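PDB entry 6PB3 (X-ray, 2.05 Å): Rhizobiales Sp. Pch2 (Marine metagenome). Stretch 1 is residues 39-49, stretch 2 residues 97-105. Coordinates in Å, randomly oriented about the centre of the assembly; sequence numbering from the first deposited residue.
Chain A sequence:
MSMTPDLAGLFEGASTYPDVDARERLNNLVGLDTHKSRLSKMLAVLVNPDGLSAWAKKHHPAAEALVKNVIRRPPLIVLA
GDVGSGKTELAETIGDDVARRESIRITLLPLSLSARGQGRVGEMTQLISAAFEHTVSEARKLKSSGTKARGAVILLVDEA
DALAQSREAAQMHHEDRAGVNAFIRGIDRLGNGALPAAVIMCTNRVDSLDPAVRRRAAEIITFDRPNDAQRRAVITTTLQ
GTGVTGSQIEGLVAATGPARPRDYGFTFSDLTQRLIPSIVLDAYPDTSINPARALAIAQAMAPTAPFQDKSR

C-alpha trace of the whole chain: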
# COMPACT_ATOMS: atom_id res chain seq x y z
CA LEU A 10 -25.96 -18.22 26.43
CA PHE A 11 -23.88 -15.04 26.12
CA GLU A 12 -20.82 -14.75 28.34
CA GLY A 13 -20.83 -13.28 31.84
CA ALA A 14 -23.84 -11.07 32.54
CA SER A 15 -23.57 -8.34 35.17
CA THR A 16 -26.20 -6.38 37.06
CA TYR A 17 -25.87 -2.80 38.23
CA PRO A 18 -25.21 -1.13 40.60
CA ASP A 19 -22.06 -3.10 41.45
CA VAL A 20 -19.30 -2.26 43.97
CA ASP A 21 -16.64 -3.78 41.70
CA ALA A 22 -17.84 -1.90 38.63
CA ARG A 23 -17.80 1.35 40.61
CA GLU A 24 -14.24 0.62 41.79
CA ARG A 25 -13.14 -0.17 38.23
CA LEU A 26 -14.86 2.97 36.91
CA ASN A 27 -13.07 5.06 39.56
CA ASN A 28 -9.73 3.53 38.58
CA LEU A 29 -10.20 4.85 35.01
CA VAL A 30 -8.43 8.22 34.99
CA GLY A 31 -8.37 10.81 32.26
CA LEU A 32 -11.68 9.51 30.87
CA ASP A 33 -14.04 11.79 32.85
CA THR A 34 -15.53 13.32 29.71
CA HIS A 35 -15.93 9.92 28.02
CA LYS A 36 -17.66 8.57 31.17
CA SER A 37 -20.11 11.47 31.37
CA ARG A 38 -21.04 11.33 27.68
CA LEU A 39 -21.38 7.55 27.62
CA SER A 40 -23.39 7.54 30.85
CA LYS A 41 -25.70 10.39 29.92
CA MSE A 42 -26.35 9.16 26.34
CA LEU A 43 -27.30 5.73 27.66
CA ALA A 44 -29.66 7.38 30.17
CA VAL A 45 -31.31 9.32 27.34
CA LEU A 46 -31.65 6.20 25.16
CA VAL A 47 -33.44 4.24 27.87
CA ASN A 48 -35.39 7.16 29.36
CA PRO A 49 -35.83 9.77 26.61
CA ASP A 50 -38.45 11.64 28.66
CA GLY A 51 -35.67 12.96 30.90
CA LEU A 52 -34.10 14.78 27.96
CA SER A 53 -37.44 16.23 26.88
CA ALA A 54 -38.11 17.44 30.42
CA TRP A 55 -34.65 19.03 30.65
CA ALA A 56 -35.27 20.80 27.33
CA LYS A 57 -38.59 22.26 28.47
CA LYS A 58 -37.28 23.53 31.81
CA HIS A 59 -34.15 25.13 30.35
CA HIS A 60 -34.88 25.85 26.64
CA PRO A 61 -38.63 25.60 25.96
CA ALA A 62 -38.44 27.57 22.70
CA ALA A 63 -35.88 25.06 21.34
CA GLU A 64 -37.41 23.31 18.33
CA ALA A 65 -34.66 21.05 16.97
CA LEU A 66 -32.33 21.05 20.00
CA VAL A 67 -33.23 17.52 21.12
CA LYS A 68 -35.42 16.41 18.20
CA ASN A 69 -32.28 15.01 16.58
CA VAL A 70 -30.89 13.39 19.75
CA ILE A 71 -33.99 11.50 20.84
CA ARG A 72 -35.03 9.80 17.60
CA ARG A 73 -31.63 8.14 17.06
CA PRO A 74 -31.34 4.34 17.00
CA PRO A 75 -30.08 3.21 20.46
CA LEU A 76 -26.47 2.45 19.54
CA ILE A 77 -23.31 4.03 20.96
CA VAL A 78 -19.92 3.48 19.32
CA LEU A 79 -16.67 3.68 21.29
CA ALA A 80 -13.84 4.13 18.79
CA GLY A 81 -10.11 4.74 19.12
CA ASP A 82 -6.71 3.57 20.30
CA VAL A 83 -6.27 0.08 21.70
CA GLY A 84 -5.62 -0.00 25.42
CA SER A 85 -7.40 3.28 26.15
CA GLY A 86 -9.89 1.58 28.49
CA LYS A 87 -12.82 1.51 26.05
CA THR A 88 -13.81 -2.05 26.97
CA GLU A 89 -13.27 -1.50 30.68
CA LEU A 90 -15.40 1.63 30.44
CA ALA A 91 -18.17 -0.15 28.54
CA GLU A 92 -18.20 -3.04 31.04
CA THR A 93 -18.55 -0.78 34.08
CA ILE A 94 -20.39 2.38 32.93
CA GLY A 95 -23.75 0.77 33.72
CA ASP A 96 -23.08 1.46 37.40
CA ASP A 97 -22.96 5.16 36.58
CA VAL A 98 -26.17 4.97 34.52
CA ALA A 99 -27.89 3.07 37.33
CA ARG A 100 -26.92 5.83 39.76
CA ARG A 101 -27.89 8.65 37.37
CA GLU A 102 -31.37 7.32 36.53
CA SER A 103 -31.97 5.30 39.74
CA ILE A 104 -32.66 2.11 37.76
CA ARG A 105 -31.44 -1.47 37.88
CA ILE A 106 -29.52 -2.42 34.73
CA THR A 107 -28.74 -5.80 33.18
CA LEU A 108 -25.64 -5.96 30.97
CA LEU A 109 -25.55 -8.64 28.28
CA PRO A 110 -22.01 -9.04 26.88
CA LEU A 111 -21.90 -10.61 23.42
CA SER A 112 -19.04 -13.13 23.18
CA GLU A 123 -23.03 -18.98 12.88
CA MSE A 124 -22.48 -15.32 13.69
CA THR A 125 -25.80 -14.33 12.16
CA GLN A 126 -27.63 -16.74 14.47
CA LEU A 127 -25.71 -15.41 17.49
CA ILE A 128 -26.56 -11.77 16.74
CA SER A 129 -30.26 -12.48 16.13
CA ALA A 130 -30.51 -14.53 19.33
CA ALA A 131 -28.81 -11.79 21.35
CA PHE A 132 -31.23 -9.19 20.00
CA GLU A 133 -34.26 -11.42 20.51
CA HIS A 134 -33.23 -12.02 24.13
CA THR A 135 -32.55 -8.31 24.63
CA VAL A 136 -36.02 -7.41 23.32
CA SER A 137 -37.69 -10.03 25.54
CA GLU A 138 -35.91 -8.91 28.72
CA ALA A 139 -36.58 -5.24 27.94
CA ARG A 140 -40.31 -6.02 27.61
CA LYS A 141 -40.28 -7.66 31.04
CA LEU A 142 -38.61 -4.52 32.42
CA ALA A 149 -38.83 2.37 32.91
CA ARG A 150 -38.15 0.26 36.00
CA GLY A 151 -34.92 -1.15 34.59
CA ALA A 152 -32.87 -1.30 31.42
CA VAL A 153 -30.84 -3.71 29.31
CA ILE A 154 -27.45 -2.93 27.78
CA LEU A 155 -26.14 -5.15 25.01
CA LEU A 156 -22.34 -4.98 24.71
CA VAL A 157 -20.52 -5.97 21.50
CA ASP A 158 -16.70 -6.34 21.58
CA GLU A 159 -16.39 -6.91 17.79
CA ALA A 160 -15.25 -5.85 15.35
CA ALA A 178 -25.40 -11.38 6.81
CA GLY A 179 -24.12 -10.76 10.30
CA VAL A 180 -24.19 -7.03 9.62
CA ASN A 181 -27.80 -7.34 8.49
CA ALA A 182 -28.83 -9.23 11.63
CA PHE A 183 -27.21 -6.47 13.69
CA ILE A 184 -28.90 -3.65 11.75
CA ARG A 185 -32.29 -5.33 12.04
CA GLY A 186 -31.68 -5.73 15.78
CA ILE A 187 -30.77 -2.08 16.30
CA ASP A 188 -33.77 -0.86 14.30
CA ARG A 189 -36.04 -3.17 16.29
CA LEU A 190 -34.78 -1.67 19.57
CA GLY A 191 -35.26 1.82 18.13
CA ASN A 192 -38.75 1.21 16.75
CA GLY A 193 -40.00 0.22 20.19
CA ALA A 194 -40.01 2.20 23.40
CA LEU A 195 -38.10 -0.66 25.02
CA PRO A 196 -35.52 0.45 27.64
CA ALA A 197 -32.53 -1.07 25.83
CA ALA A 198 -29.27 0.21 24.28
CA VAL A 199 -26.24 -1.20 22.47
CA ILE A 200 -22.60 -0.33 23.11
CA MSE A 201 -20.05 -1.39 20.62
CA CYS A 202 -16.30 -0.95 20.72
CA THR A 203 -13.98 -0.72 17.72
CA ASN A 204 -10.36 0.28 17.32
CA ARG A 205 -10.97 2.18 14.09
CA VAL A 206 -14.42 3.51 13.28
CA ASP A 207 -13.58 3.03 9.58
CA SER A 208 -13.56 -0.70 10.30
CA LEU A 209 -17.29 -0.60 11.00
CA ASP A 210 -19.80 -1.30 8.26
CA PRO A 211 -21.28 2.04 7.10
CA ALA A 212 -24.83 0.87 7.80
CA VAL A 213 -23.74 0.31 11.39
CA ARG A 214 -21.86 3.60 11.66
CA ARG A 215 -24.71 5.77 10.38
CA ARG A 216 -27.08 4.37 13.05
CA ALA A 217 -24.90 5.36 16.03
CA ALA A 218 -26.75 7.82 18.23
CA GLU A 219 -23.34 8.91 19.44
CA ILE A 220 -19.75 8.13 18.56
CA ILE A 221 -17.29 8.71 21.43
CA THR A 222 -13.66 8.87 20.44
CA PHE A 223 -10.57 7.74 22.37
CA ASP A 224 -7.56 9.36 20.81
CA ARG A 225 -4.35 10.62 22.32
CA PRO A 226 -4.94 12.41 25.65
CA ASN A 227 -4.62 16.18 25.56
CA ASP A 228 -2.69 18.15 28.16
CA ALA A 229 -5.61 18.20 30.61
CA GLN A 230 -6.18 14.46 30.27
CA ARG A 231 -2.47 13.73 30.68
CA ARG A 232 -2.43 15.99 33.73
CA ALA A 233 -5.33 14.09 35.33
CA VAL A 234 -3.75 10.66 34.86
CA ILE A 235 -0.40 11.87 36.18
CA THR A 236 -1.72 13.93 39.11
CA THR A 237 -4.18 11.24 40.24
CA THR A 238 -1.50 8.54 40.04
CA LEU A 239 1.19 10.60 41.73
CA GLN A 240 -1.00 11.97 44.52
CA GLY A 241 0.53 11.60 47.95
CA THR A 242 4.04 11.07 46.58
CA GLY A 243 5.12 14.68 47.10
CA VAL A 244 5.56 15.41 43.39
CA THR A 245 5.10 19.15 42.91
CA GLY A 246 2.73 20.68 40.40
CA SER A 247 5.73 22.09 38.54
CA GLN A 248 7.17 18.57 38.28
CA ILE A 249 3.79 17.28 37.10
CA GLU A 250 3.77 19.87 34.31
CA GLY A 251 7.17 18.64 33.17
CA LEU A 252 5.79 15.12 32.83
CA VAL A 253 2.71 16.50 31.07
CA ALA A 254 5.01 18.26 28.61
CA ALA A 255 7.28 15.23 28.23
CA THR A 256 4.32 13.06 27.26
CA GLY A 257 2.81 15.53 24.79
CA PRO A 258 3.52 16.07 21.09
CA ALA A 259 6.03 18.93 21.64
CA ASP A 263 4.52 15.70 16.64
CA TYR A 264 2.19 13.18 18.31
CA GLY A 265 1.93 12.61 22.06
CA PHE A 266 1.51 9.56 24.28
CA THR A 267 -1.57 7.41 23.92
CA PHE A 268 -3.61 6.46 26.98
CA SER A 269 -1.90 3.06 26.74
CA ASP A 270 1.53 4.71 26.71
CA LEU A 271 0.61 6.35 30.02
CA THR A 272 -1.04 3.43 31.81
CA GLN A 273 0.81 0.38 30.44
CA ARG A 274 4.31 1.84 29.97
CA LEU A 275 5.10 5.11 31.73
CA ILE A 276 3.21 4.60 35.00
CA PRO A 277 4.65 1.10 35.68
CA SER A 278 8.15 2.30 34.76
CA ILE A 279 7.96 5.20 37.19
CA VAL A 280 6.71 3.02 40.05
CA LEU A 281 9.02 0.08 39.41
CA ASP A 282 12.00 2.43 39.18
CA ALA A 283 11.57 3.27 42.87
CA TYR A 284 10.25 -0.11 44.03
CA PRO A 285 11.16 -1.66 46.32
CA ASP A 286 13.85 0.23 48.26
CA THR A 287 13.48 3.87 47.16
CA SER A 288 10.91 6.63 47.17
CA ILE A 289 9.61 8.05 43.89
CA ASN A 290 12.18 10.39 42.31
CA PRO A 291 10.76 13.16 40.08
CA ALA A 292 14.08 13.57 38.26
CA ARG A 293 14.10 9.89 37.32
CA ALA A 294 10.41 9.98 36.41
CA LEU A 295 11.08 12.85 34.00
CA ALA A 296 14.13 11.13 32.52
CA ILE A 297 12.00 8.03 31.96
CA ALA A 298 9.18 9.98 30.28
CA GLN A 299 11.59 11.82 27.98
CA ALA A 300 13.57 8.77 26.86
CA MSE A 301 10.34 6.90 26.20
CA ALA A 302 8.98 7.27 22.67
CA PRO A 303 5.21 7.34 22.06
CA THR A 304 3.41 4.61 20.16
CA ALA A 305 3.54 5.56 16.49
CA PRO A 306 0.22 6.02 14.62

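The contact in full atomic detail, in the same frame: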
# COMPACT_ATOMS: atom_id res chain seq x y z
N LEU A 39 -20.85 8.90 27.74
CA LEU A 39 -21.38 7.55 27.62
C LEU A 39 -22.53 7.34 28.59
O LEU A 39 -23.60 6.85 28.21
CB LEU A 39 -20.27 6.51 27.83
CG LEU A 39 -20.70 5.05 27.69
CD1 LEU A 39 -21.35 4.85 26.31
CD2 LEU A 39 -19.55 4.03 27.92
N SER A 40 -22.36 7.77 29.85
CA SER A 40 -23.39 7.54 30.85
C SER A 40 -24.66 8.32 30.52
O SER A 40 -25.77 7.80 30.65
CB SER A 40 -22.86 7.91 32.25
OG SER A 40 -23.92 8.21 33.12
N LYS A 41 -24.51 9.58 30.14
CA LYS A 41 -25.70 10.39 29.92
C LYS A 41 -26.44 9.96 28.64
O LYS A 41 -27.68 9.99 28.61
CB LYS A 41 -25.31 11.87 29.87
CG LYS A 41 -24.83 12.44 31.23
CD LYS A 41 -24.19 13.81 31.02
CE LYS A 41 -24.00 14.59 32.33
NZ LYS A 41 -23.46 15.95 32.02
N MSE A 42 -25.71 9.57 27.60
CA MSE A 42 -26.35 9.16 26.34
C MSE A 42 -27.18 7.89 26.55
O MSE A 42 -28.32 7.77 26.07
CB MSE A 42 -25.31 8.92 25.23
CG MSE A 42 -25.90 8.63 23.85
SE MSE A 42 -27.06 10.07 23.14
CE MSE A 42 -28.74 9.37 23.50
N LEU A 43 -26.58 6.94 27.27
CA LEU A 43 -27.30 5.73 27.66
C LEU A 43 -28.56 6.07 28.46
O LEU A 43 -29.62 5.48 28.23
CB LEU A 43 -26.37 4.81 28.47
CG LEU A 43 -25.27 4.01 27.74
CD1 LEU A 43 -24.19 3.53 28.72
CD2 LEU A 43 -25.88 2.80 26.98
N ALA A 44 -28.47 7.01 29.40
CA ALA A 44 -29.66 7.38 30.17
C ALA A 44 -30.75 7.93 29.25
O ALA A 44 -31.94 7.61 29.40
CB ALA A 44 -29.29 8.40 31.25
N VAL A 45 -30.35 8.76 28.29
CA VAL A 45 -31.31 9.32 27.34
C VAL A 45 -31.93 8.22 26.49
O VAL A 45 -33.15 8.23 26.23
CB VAL A 45 -30.59 10.37 26.47
CG1 VAL A 45 -31.49 10.84 25.34
CG2 VAL A 45 -30.14 11.53 27.36
N LEU A 46 -31.13 7.25 26.04
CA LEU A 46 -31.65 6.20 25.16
C LEU A 46 -32.68 5.33 25.86
O LEU A 46 -33.63 4.86 25.23
CB LEU A 46 -30.50 5.34 24.63
CG LEU A 46 -29.57 6.02 23.63
CD1 LEU A 46 -28.50 5.03 23.17
CD2 LEU A 46 -30.37 6.60 22.46
N VAL A 47 -32.49 5.08 27.15
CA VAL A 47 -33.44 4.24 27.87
C VAL A 47 -34.59 5.05 28.45
O VAL A 47 -35.69 4.52 28.61
CB VAL A 47 -32.74 3.44 28.98
CG1 VAL A 47 -31.65 2.59 28.38
CG2 VAL A 47 -32.20 4.37 30.05
N ASN A 48 -34.36 6.31 28.76
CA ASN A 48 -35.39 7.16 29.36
C ASN A 48 -35.41 8.50 28.64
O ASN A 48 -35.01 9.52 29.20
CB ASN A 48 -35.13 7.35 30.86
CG ASN A 48 -36.23 8.15 31.54
OD1 ASN A 48 -37.41 8.00 31.22
ND2 ASN A 48 -35.84 9.03 32.46
N PRO A 49 -35.89 8.52 27.39
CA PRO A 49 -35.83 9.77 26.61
C PRO A 49 -36.66 10.90 27.19
O PRO A 49 -36.42 12.07 26.86
CB PRO A 49 -36.37 9.36 25.22
CG PRO A 49 -36.54 7.87 25.25
CD PRO A 49 -36.60 7.44 26.67
N ASP A 97 -22.69 3.74 36.65
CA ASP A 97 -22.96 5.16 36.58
C ASP A 97 -24.38 5.44 36.09
O ASP A 97 -25.07 6.31 36.62
CB ASP A 97 -21.94 5.82 35.66
CG ASP A 97 -21.65 7.25 36.04
OD1 ASP A 97 -22.59 8.08 35.97
OD2 ASP A 97 -20.50 7.53 36.43
N VAL A 98 -24.83 4.73 35.05
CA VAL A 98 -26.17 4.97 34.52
C VAL A 98 -27.21 4.60 35.56
O VAL A 98 -28.23 5.29 35.72
CB VAL A 98 -26.41 4.17 33.23
CG1 VAL A 98 -27.81 4.47 32.69
CG2 VAL A 98 -25.31 4.46 32.17
N ALA A 99 -26.98 3.50 36.28
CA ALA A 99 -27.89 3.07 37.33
C ALA A 99 -28.02 4.13 38.41
O ALA A 99 -29.12 4.41 38.89
CB ALA A 99 -27.40 1.76 37.93
N ARG A 100 -26.89 4.75 38.78
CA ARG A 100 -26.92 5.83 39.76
C ARG A 100 -27.65 7.05 39.20
O ARG A 100 -28.51 7.62 39.88
CB ARG A 100 -25.49 6.19 40.15
CG ARG A 100 -24.89 5.28 41.24
CD ARG A 100 -23.40 5.14 41.08
NE ARG A 100 -22.69 6.40 41.27
CZ ARG A 100 -21.77 6.59 42.21
NH1 ARG A 100 -21.47 5.59 43.03
NH2 ARG A 100 -21.15 7.75 42.33
N ARG A 101 -27.35 7.43 37.96
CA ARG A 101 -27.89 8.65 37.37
C ARG A 101 -29.41 8.59 37.22
O ARG A 101 -30.11 9.56 37.51
CB ARG A 101 -27.22 8.90 36.02
CG ARG A 101 -27.60 10.19 35.30
CD ARG A 101 -26.83 10.33 33.98
NE ARG A 101 -25.39 10.13 34.13
CZ ARG A 101 -24.53 11.09 34.47
NH1 ARG A 101 -24.97 12.32 34.75
NH2 ARG A 101 -23.24 10.81 34.59
N GLU A 102 -29.94 7.45 36.77
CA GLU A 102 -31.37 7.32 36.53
C GLU A 102 -32.10 6.58 37.65
O GLU A 102 -33.32 6.42 37.57
CB GLU A 102 -31.63 6.62 35.19
CG GLU A 102 -31.16 7.42 33.98
CD GLU A 102 -31.96 8.71 33.76
OE1 GLU A 102 -33.19 8.63 33.56
OE2 GLU A 102 -31.34 9.81 33.79
N SER A 103 -31.38 6.11 38.67
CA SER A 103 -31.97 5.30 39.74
C SER A 103 -32.75 4.11 39.17
O SER A 103 -33.93 3.90 39.49
CB SER A 103 -32.84 6.16 40.66
OG SER A 103 -32.03 7.04 41.42
N ILE A 104 -32.09 3.34 38.30
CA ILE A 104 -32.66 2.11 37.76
C ILE A 104 -31.68 0.96 37.92
O ILE A 104 -30.47 1.15 38.05
CB ILE A 104 -33.05 2.23 36.27
CG1 ILE A 104 -31.86 2.74 35.47
CG2 ILE A 104 -34.26 3.15 36.09
CD1 ILE A 104 -32.15 2.90 34.01
N ARG A 105 -32.23 -0.25 37.90
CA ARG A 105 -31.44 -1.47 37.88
C ARG A 105 -31.19 -1.87 36.43
O ARG A 105 -32.11 -1.81 35.61
CB ARG A 105 -32.16 -2.56 38.67
CG ARG A 105 -32.25 -2.18 40.18
CD ARG A 105 -33.46 -2.74 40.90
NE ARG A 105 -33.38 -4.19 41.08
CZ ARG A 105 -32.88 -4.78 42.16
NH1 ARG A 105 -32.41 -4.05 43.16
NH2 ARG A 105 -32.85 -6.10 42.24

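Two helices can pack closely when small residues lie between them and polar side chains bond across the gap, and this contact from Rhizobiales Sp. Pch2 illustrates the principle. Its polar centre is the hydroxyl of Ser40, which acts in both directions: Ser40 OG accepts a hydrogen bond from Arg101 NE at 2.6 Å and donates one to Asp97 OD1 at 3.1 Å. Asp97 and Arg101 lie one helical turn apart, close enough to pair with each other, Arg101 NH2 standing 3.1 Å from Asp97 OD1 in a salt bridge whose hydrogen bond is weak. Ser40 meets the guanidinium at its edge, near the plane where the N-H groups point, while Lys41 CG covers one face; the lysine amine bonds elsewhere in the structure.

A second polar link forms where the first helix ends. Asn48, the first residue to leave helical geometry, donates from ND2 to Glu102 OE1 at 2.9 Å.

The rest is apolar packing. Beside the Ser40 cluster Val98 CG2 reaches Leu43 CD1 at 3.7 Å, and between the two links Ala44 CB lies 3.5 Å from Glu102 CG. The helix axes approach to 9.1 Å, crossing at -59°, and Ala44 contributes only a methyl group to the gap. Farther out, Val47 CG2 meets Ile104 CD1 at 4.2 Å, beyond the second helix.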